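PDB 5VIP: MdcE, which probably acts as the gamma subunit of biotin-independent malonate decarboxylase, a transferase-type protein thought to work with a partner chain on malonyl groups carried by acyl carrier protein. Local coordinates for residues A[27-32]-A[60-65]; A[68-73]-A[80-85]; A[93-98]-A[139-144]. One frame throughout, in Å; residues are numbered along the deposited sequence.

Interaction 1 of 3, residues A[27-32]-A[60-65]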
loop_
_atom_site.group_PDB
_atom_site.type_symbol
_atom_site.label_atom_id
_atom_site.label_comp_id
_atom_site.label_asym_id
_atom_site.label_seq_id
_atom_site.Cartn_x
_atom_site.Cartn_y
_atom_site.Cartn_z
ATOM N N ALA A 27 24.671 2.204 -2.708
ATOM C CA ALA A 27 25.666 3.275 -2.654
ATOM C C ALA A 27 25.334 4.285 -1.564
ATOM O O ALA A 27 26.192 4.661 -0.771
ATOM C CB ALA A 27 25.765 3.964 -3.993
ATOM N N TRP A 28 24.078 4.712 -1.509
ATOM C CA TRP A 28 23.693 5.704 -0.511
ATOM C C TRP A 28 23.561 5.122 0.882
ATOM O O TRP A 28 23.817 5.819 1.868
ATOM C CB TRP A 28 22.396 6.386 -0.919
ATOM C CG TRP A 28 22.643 7.471 -1.915
ATOM C CD1 TRP A 28 22.718 7.341 -3.269
ATOM C CD2 TRP A 28 22.875 8.854 -1.628
ATOM N NE1 TRP A 28 22.972 8.565 -3.849
ATOM C CE2 TRP A 28 23.072 9.510 -2.860
ATOM C CE3 TRP A 28 22.929 9.603 -0.447
ATOM C CZ2 TRP A 28 23.321 10.879 -2.948
ATOM C CZ3 TRP A 28 23.183 10.967 -0.536
ATOM C CH2 TRP A 28 23.372 11.588 -1.779
ATOM N N PHE A 29 23.161 3.857 0.974
ATOM C CA PHE A 29 23.120 3.206 2.277
ATOM C C PHE A 29 24.510 3.188 2.900
ATOM O O PHE A 29 24.686 3.545 4.067
ATOM C CB PHE A 29 22.582 1.780 2.170
ATOM C CG PHE A 29 22.558 1.048 3.484
ATOM C CD1 PHE A 29 21.469 1.175 4.351
ATOM C CD2 PHE A 29 23.621 0.231 3.858
ATOM C CE1 PHE A 29 21.447 0.496 5.572
ATOM C CE2 PHE A 29 23.604 -0.446 5.068
ATOM C CZ PHE A 29 22.515 -0.310 5.928
ATOM N N GLN A 30 25.485 2.759 2.110
ATOM C CA GLN A 30 26.857 2.640 2.594
ATOM C C GLN A 30 27.369 4.009 3.037
ATOM O O GLN A 30 27.924 4.144 4.132
ATOM C CB GLN A 30 27.767 2.056 1.518
ATOM C CG GLN A 30 29.130 1.632 2.043
ATOM C CD GLN A 30 30.188 1.557 0.957
ATOM O OE1 GLN A 30 30.092 2.231 -0.073
ATOM N NE2 GLN A 30 31.199 0.721 1.174
ATOM N N ALA A 31 27.154 5.020 2.192
ATOM C CA ALA A 31 27.586 6.384 2.481
ATOM C C ALA A 31 26.973 6.936 3.760
ATOM O O ALA A 31 27.653 7.584 4.558
ATOM C CB ALA A 31 27.259 7.284 1.312
ATOM N N LEU A 32 25.687 6.681 3.962
ATOM C CA LEU A 32 24.984 7.275 5.090
ATOM C C LEU A 32 25.118 6.455 6.377
ATOM O O LEU A 32 25.189 7.018 7.464
ATOM C CB LEU A 32 23.500 7.469 4.747
ATOM C CG LEU A 32 23.152 8.582 3.755
ATOM C CD1 LEU A 32 21.817 8.296 3.057
ATOM C CD2 LEU A 32 23.103 9.922 4.480
ATOM N N PHE A 60 18.531 3.007 9.426
ATOM C CA PHE A 60 18.490 3.073 7.965
ATOM C C PHE A 60 17.965 1.756 7.397
ATOM O O PHE A 60 18.342 0.680 7.855
ATOM C CB PHE A 60 19.883 3.356 7.375
ATOM C CG PHE A 60 20.431 4.732 7.685
ATOM C CD1 PHE A 60 20.180 5.805 6.839
ATOM C CD2 PHE A 60 21.228 4.941 8.805
ATOM C CE1 PHE A 60 20.699 7.066 7.112
ATOM C CE2 PHE A 60 21.746 6.201 9.085
ATOM C CZ PHE A 60 21.481 7.261 8.237
ATOM N N LEU A 61 17.111 1.837 6.382
ATOM C CA LEU A 61 16.617 0.636 5.720
ATOM C C LEU A 61 16.650 0.833 4.227
ATOM O O LEU A 61 16.167 1.834 3.724
ATOM C CB LEU A 61 15.182 0.294 6.149
ATOM C CG LEU A 61 14.921 0.058 7.631
ATOM C CD1 LEU A 61 14.253 1.284 8.228
ATOM C CD2 LEU A 61 14.048 -1.168 7.804
ATOM N N ALA A 62 17.194 -0.145 3.525
ATOM C CA ALA A 62 17.248 -0.100 2.082
ATOM C C ALA A 62 17.014 -1.486 1.509
ATOM O O ALA A 62 17.551 -2.483 2.007
ATOM C CB ALA A 62 18.609 0.452 1.609
ATOM N N VAL A 63 16.209 -1.544 0.459
ATOM C CA VAL A 63 16.138 -2.736 -0.363
ATOM C C VAL A 63 17.186 -2.609 -1.465
ATOM O O VAL A 63 17.295 -1.558 -2.096
ATOM C CB VAL A 63 14.750 -2.909 -0.965
ATOM C CG1 VAL A 63 14.709 -4.154 -1.846
ATOM C CG2 VAL A 63 13.710 -2.991 0.152
ATOM N N VAL A 64 17.968 -3.662 -1.689
ATOM C CA VAL A 64 19.047 -3.612 -2.684
ATOM C C VAL A 64 19.083 -4.911 -3.486
ATOM O O VAL A 64 18.547 -5.928 -3.041
ATOM C CB VAL A 64 20.423 -3.387 -2.009
ATOM C CG1 VAL A 64 20.430 -2.079 -1.203
ATOM C CG2 VAL A 64 20.757 -4.576 -1.117
ATOM N N PRO A 65 19.713 -4.888 -4.674
ATOM C CA PRO A 65 19.736 -6.103 -5.487
ATOM C C PRO A 65 20.456 -7.247 -4.799
ATOM O O PRO A 65 21.453 -7.033 -4.108
ATOM C CB PRO A 65 20.489 -5.664 -6.748
ATOM C CG PRO A 65 20.267 -4.209 -6.821
ATOM C CD PRO A 65 20.279 -3.741 -5.402
#
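Phe29 and Phe60 meet where helix 24-33 lies along strand 56-63, the short axes running nearly antiparallel (161°) and 9.1 Å apart. CG of Phe29 is anti to the backbone N (chi1 178°), which swings the ring from the flank of the helix down onto the strand. Its CE1 reaches CB of Phe60 at 3.7 Å, and its CD1 rests 4.0 Å from CB of Ala62. The carbonyl O of Phe60 lies in the ring plane at the edge of Phe29, near CE1. A small residue suits position 62, since the aromatic ring comes down almost to the backbone there. The Phe60 ring lies under the end of the helical segment, against Leu32: its CE1 touches CB of Leu32 at 3.7 Å, while the carbonyl carbon of Leu32 sits over one face near the rim. All four residues are buried and the side chains that touch are apolar, so close packing holds this side together. The outward side of the helix is different. Gln30 is exposed and Ala27 and Ala31 partly so, all three well away from the strand. The polar end of this turn has its own partner, because Leu32 O accepts a hydrogen bond from Arg244 NH2. Around the contact, Phe29 also packs on Arg47 and Ala49 of strand 46-53, and Phe60 and Leu32 on Ile110 of strand 106-113. The helix therefore sits on one face of the sheet, while Leu61, pointing the opposite way, packs against helix 81-97.

Interaction 2 of 3, residues A[68-73]-A[80-85]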
loop_
_atom_site.group_PDB
_atom_site.type_symbol
_atom_site.label_atom_id
_atom_site.label_comp_id
_atom_site.label_asym_id
_atom_site.label_seq_id
_atom_site.Cartn_x
_atom_site.Cartn_y
_atom_site.Cartn_z
ATOM N N ASP A 68 21.691 -13.509 -5.735
ATOM C CA ASP A 68 21.586 -14.854 -5.172
ATOM C C ASP A 68 20.284 -15.051 -4.401
ATOM O O ASP A 68 20.182 -15.959 -3.568
ATOM C CB ASP A 68 22.772 -15.145 -4.248
ATOM C CG ASP A 68 24.107 -15.015 -4.956
ATOM O OD1 ASP A 68 24.174 -15.331 -6.161
ATOM O OD2 ASP A 68 25.085 -14.586 -4.308
ATOM N N ASN A 69 19.301 -14.195 -4.667
ATOM C CA ASN A 69 18.002 -14.304 -4.004
ATOM C C ASN A 69 17.410 -15.693 -4.209
ATOM O O ASN A 69 17.370 -16.184 -5.335
ATOM C CB ASN A 69 17.037 -13.236 -4.528
ATOM C CG ASN A 69 15.892 -12.962 -3.571
ATOM O OD1 ASN A 69 15.162 -13.871 -3.181
ATOM N ND2 ASN A 69 15.746 -11.702 -3.168
ATOM N N PRO A 70 16.976 -16.339 -3.117
ATOM C CA PRO A 70 16.299 -17.641 -3.184
ATOM C C PRO A 70 15.144 -17.632 -4.187
ATOM O O PRO A 70 14.823 -18.676 -4.749
ATOM C CB PRO A 70 15.791 -17.849 -1.753
ATOM C CG PRO A 70 16.755 -17.080 -0.910
ATOM C CD PRO A 70 17.169 -15.884 -1.726
ATOM N N PHE A 71 14.544 -16.463 -4.412
ATOM C CA PHE A 71 13.482 -16.314 -5.400
ATOM C C PHE A 71 14.006 -15.701 -6.693
ATOM O O PHE A 71 14.400 -14.531 -6.720
ATOM C CB PHE A 71 12.335 -15.479 -4.815
ATOM C CG PHE A 71 11.565 -16.211 -3.762
ATOM C CD1 PHE A 71 10.541 -17.070 -4.117
ATOM C CD2 PHE A 71 11.900 -16.090 -2.421
ATOM C CE1 PHE A 71 9.831 -17.770 -3.159
ATOM C CE2 PHE A 71 11.199 -16.798 -1.454
ATOM C CZ PHE A 71 10.161 -17.638 -1.828
ATOM N N PRO A 72 14.006 -16.493 -7.774
ATOM C CA PRO A 72 14.616 -16.083 -9.046
ATOM C C PRO A 72 14.013 -14.788 -9.576
ATOM O O PRO A 72 14.722 -13.987 -10.177
ATOM C CB PRO A 72 14.309 -17.254 -9.987
ATOM C CG PRO A 72 14.000 -18.400 -9.097
ATOM C CD PRO A 72 13.388 -17.825 -7.862
ATOM N N ARG A 73 12.726 -14.570 -9.321
ATOM C CA ARG A 73 12.063 -13.371 -9.821
ATOM C C ARG A 73 12.421 -12.112 -9.011
ATOM O O ARG A 73 11.980 -10.998 -9.326
ATOM C CB ARG A 73 10.545 -13.587 -9.845
ATOM C CG ARG A 73 10.082 -14.613 -10.893
ATOM C CD ARG A 73 10.568 -14.261 -12.309
ATOM N NE ARG A 73 10.381 -12.844 -12.628
ATOM C CZ ARG A 73 10.839 -12.241 -13.724
ATOM N NH1 ARG A 73 11.525 -12.924 -14.636
ATOM N NH2 ARG A 73 10.618 -10.943 -13.903
ATOM N N GLY A 80 10.272 -8.454 -3.327
ATOM C CA GLY A 80 9.566 -9.719 -3.411
ATOM C C GLY A 80 9.160 -10.209 -2.030
ATOM O O GLY A 80 9.008 -9.415 -1.104
ATOM N N LEU A 81 8.987 -11.519 -1.895
ATOM C CA LEU A 81 8.463 -12.113 -0.665
ATOM C C LEU A 81 9.364 -11.882 0.541
ATOM O O LEU A 81 8.892 -11.526 1.628
ATOM C CB LEU A 81 8.250 -13.615 -0.869
ATOM C CG LEU A 81 7.128 -13.952 -1.849
ATOM C CD1 LEU A 81 7.348 -15.320 -2.455
ATOM C CD2 LEU A 81 5.776 -13.899 -1.126
ATOM N N LEU A 82 10.663 -12.095 0.360
ATOM C CA LEU A 82 11.585 -11.995 1.479
ATOM C C LEU A 82 11.789 -10.543 1.866
ATOM O O LEU A 82 12.001 -10.229 3.033
ATOM C CB LEU A 82 12.926 -12.648 1.138
ATOM C CG LEU A 82 12.805 -14.145 0.842
ATOM C CD1 LEU A 82 14.142 -14.716 0.398
ATOM C CD2 LEU A 82 12.287 -14.880 2.073
ATOM N N GLU A 83 11.708 -9.659 0.880
ATOM C CA GLU A 83 11.943 -8.245 1.113
ATOM C C GLU A 83 10.774 -7.631 1.864
ATOM O O GLU A 83 10.976 -6.875 2.806
ATOM C CB GLU A 83 12.180 -7.503 -0.205
ATOM C CG GLU A 83 13.459 -7.936 -0.931
ATOM C CD GLU A 83 13.391 -9.374 -1.442
ATOM O OE1 GLU A 83 12.354 -9.746 -2.042
ATOM O OE2 GLU A 83 14.370 -10.134 -1.229
ATOM N N GLY A 84 9.557 -7.967 1.439
ATOM C CA GLY A 84 8.355 -7.540 2.131
ATOM C C GLY A 84 8.326 -8.009 3.574
ATOM O O GLY A 84 8.195 -7.204 4.497
ATOM N N TRP A 85 8.450 -9.317 3.794
ATOM C CA TRP A 85 8.379 -9.804 5.161
ATOM C C TRP A 85 9.613 -9.379 5.941
ATOM O O TRP A 85 9.522 -9.122 7.134
ATOM C CB TRP A 85 8.213 -11.324 5.205
ATOM C CG TRP A 85 6.842 -11.806 4.800
ATOM C CD1 TRP A 85 6.543 -12.654 3.775
ATOM C CD2 TRP A 85 5.588 -11.469 5.422
ATOM N NE1 TRP A 85 5.179 -12.879 3.728
ATOM C CE2 TRP A 85 4.575 -12.157 4.726
ATOM C CE3 TRP A 85 5.226 -10.650 6.501
ATOM C CZ2 TRP A 85 3.218 -12.051 5.071
ATOM C CZ3 TRP A 85 3.880 -10.556 6.849
ATOM C CH2 TRP A 85 2.895 -11.245 6.131
HETATM O O HOH W 1 12.135 -12.452 -2.443
#
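An Asx turn at Asn69 meets the N-terminal turn of helix 81-97, where Glu83 receives the asparagine amide. OD1 of Asn69 accepts the N-H of Phe71 at 2.9 Å, nearly straight at 167°, which fixes the amide and leaves ND2 directed at the helix. ND2 donates to Glu83 OE2 at 2.8 Å; the acceptor lies in the amide plane, but the donor stands above the carboxylate plane. OE2 also bonds Ser45 OG. Glu83, bent at chi2 (67°), folds back so that OE1 accepts from N of Gly80, the N-cap residue, at 2.8 Å through its anti lone pair; with no side chain, Gly80 does not obstruct the carboxylate. The buried acid is thus gripped at both oxygens.

Apolar packing lies beside these bonds. Leu81 CD1 makes a CH-pi contact over one face of the Phe71 ring, 3.9 Å from its centroid, while Leu82 CD1 lies at the ring edge and touches Pro70 CG at 3.8 Å. The two leucines also pack on apolar side chains of the partner protein. A water bridges the segments, reaching Asn69 OD1 only weakly but accepting from Leu82 N at 3.2 Å and donating to Glu83 OE1 at 2.7 Å.

Interaction 3 of 3, residues A[93-98]-A[139-144]; sequences EALEAD and ARARLA
Leu95 reaches across to Arg140, Ala141 and Ala144, and its one side chain carries the whole of the contact from the side of helix 81-97. CB points at the facing helix, and a chi1 of 178° sets CG opposite the backbone N, so the chain keeps running out toward that helix. At CG it forks, each methyl finding a different neighbour. CD1 enters the shallow surface offered by the alanines: it lies 3.6 Å from CB of Ala144 and 3.9 Å from CA of Ala141, with CB of Ala141 further off at 4.5 Å. At Ala141 the small side chain lets CD1 reach CA and lets the CA atoms of Leu95 and Ala141 approach to 5.9 Å; at Ala144 the methyl itself is the partner. CD2 goes the other way and stops 3.3 Å from NH1 of Arg140, a close approach in which the two side chains cross at about a right angle.

The arginine also has polar partners. Its chain bends at chi3 (-68°), turning the guanidinium across toward helix 81-97, where NH2 forms a salt bridge with Asp92 while NE pairs with Asp136 of its own helix. These acids hold the group beside the leucine and probably offset the like charge of a basic side chain on the partner protein, which lies close to NH1. Glu96 is a more distant opposite charge, its own salt bridge being made to Arg99.

The contact thus joins the last turns of two neighbouring helices. Helix 81-97 links strand 56-63 to strand 106-113, and helix 127-143 links strand 106-113 to strand 148-152, so two consecutive beta-alpha-beta crossovers of the parallel part of the sheet meet here.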
loop_
_atom_site.group_PDB
_atom_site.type_symbol
_atom_site.label_atom_id
_atom_site.label_comp_id
_atom_site.label_asym_id
_atom_site.label_seq_id
_atom_site.Cartn_x
_atom_site.Cartn_y
_atom_site.Cartn_z
ATOM N N GLU A 93 10.924 -4.943 14.724
ATOM C CA GLU A 93 12.004 -5.108 15.697
ATOM C C GLU A 93 12.300 -3.779 16.395
ATOM O O GLU A 93 12.386 -3.721 17.614
ATOM C CB GLU A 93 13.272 -5.650 15.028
ATOM C CG GLU A 93 14.469 -5.709 15.976
ATOM C CD GLU A 93 15.761 -6.161 15.302
ATOM O OE1 GLU A 93 16.088 -5.658 14.202
ATOM O OE2 GLU A 93 16.457 -7.022 15.883
ATOM N N ALA A 94 12.444 -2.712 15.615
ATOM C CA ALA A 94 12.682 -1.388 16.174
ATOM C C ALA A 94 11.498 -0.898 17.012
ATOM O O ALA A 94 11.687 -0.311 18.077
ATOM C CB ALA A 94 12.992 -0.390 15.059
ATOM N N LEU A 95 10.282 -1.136 16.530
ATOM C CA LEU A 95 9.077 -0.681 17.223
ATOM C C LEU A 95 8.980 -1.296 18.623
ATOM O O LEU A 95 8.689 -0.602 19.606
ATOM C CB LEU A 95 7.833 -1.026 16.391
ATOM C CG LEU A 95 6.431 -0.704 16.918
ATOM C CD1 LEU A 95 6.235 0.797 17.070
ATOM C CD2 LEU A 95 5.369 -1.281 15.993
ATOM N N GLU A 96 9.252 -2.593 18.706
ATOM C CA GLU A 96 9.165 -3.325 19.967
ATOM C C GLU A 96 10.288 -2.939 20.925
ATOM O O GLU A 96 10.079 -2.855 22.128
ATOM C CB GLU A 96 9.186 -4.830 19.702
ATOM C CG GLU A 96 7.978 -5.322 18.898
ATOM C CD GLU A 96 6.662 -5.165 19.649
ATOM O OE1 GLU A 96 6.620 -5.513 20.846
ATOM O OE2 GLU A 96 5.670 -4.695 19.049
ATOM N N ALA A 97 11.475 -2.695 20.382
ATOM C CA ALA A 97 12.625 -2.296 21.195
ATOM C C ALA A 97 12.438 -0.920 21.842
ATOM O O ALA A 97 12.896 -0.696 22.964
ATOM C CB ALA A 97 13.894 -2.311 20.350
ATOM N N ASP A 98 11.765 -0.005 21.144
ATOM C CA ASP A 98 11.593 1.362 21.640
ATOM C C ASP A 98 10.262 1.589 22.341
ATOM O O ASP A 98 9.906 2.728 22.645
ATOM C CB ASP A 98 11.717 2.370 20.497
ATOM C CG ASP A 98 13.097 2.398 19.899
ATOM O OD1 ASP A 98 14.022 1.816 20.506
ATOM O OD2 ASP A 98 13.263 3.012 18.824
ATOM N N ALA A 139 3.522 1.794 8.954
ATOM C CA ALA A 139 2.423 2.647 9.428
ATOM C C ALA A 139 2.275 2.602 10.955
ATOM O O ALA A 139 2.071 3.632 11.599
ATOM C CB ALA A 139 1.096 2.230 8.754
ATOM N N ARG A 140 2.350 1.408 11.533
ATOM C CA ARG A 140 2.227 1.271 12.981
ATOM C C ARG A 140 3.359 2.007 13.679
ATOM O O ARG A 140 3.144 2.682 14.688
ATOM C CB ARG A 140 2.214 -0.205 13.394
ATOM C CG ARG A 140 0.867 -0.889 13.189
ATOM C CD ARG A 140 0.824 -2.290 13.780
ATOM N NE ARG A 140 1.686 -3.222 13.061
ATOM C CZ ARG A 140 2.797 -3.748 13.565
ATOM N NH1 ARG A 140 3.167 -3.447 14.801
ATOM N NH2 ARG A 140 3.525 -4.588 12.840
ATOM N N ALA A 141 4.560 1.895 13.122
ATOM C CA ALA A 141 5.707 2.624 13.655
ATOM C C ALA A 141 5.465 4.128 13.608
ATOM O O ALA A 141 5.730 4.824 14.582
ATOM C CB ALA A 141 6.974 2.262 12.896
ATOM N N ARG A 142 4.969 4.637 12.482
ATOM C CA ARG A 142 4.662 6.061 12.361
ATOM C C ARG A 142 3.603 6.495 13.380
ATOM O O ARG A 142 3.783 7.494 14.078
ATOM C CB ARG A 142 4.199 6.402 10.932
ATOM C CG ARG A 142 3.756 7.864 10.732
ATOM C CD ARG A 142 3.474 8.211 9.249
ATOM N NE ARG A 142 2.661 7.185 8.581
ATOM C CZ ARG A 142 1.375 6.955 8.843
ATOM N NH1 ARG A 142 0.734 7.673 9.761
ATOM N NH2 ARG A 142 0.724 5.992 8.195
ATOM N N LEU A 143 2.507 5.744 13.469
ATOM C CA LEU A 143 1.430 6.077 14.398
ATOM C C LEU A 143 1.910 6.042 15.853
ATOM O O LEU A 143 1.397 6.777 16.691
ATOM C CB LEU A 143 0.237 5.125 14.217
ATOM C CG LEU A 143 -0.516 5.247 12.883
ATOM C CD1 LEU A 143 -1.498 4.104 12.709
ATOM C CD2 LEU A 143 -1.233 6.586 12.799
ATOM N N ALA A 144 2.884 5.182 16.139
ATOM C CA ALA A 144 3.413 5.040 17.497
ATOM C C ALA A 144 4.408 6.146 17.854
ATOM O O ALA A 144 4.843 6.246 19.003
ATOM C CB ALA A 144 4.067 3.672 17.663
#

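Overall arrangement
The three contacts follow one another along the chain, and none encloses or crosses another. Interaction 1 closes first: the N-terminal helix 24-33 returns to strand 56-63 after the antiparallel strand 46-53, packing against one face of the sheet. Interaction 2 then closes the short loop leading from that strand to helix 81-97, and it touches interaction 1 where Val63 CG1 packs on Glu83 CG. Interaction 3 begins at the far end of the same helix and closes the longest loop, through strand 106-113 to the end of helix 127-143. Helix 81-97 is therefore tied at both ends, with the centres of interactions 2 and 3 about 24 Å apart.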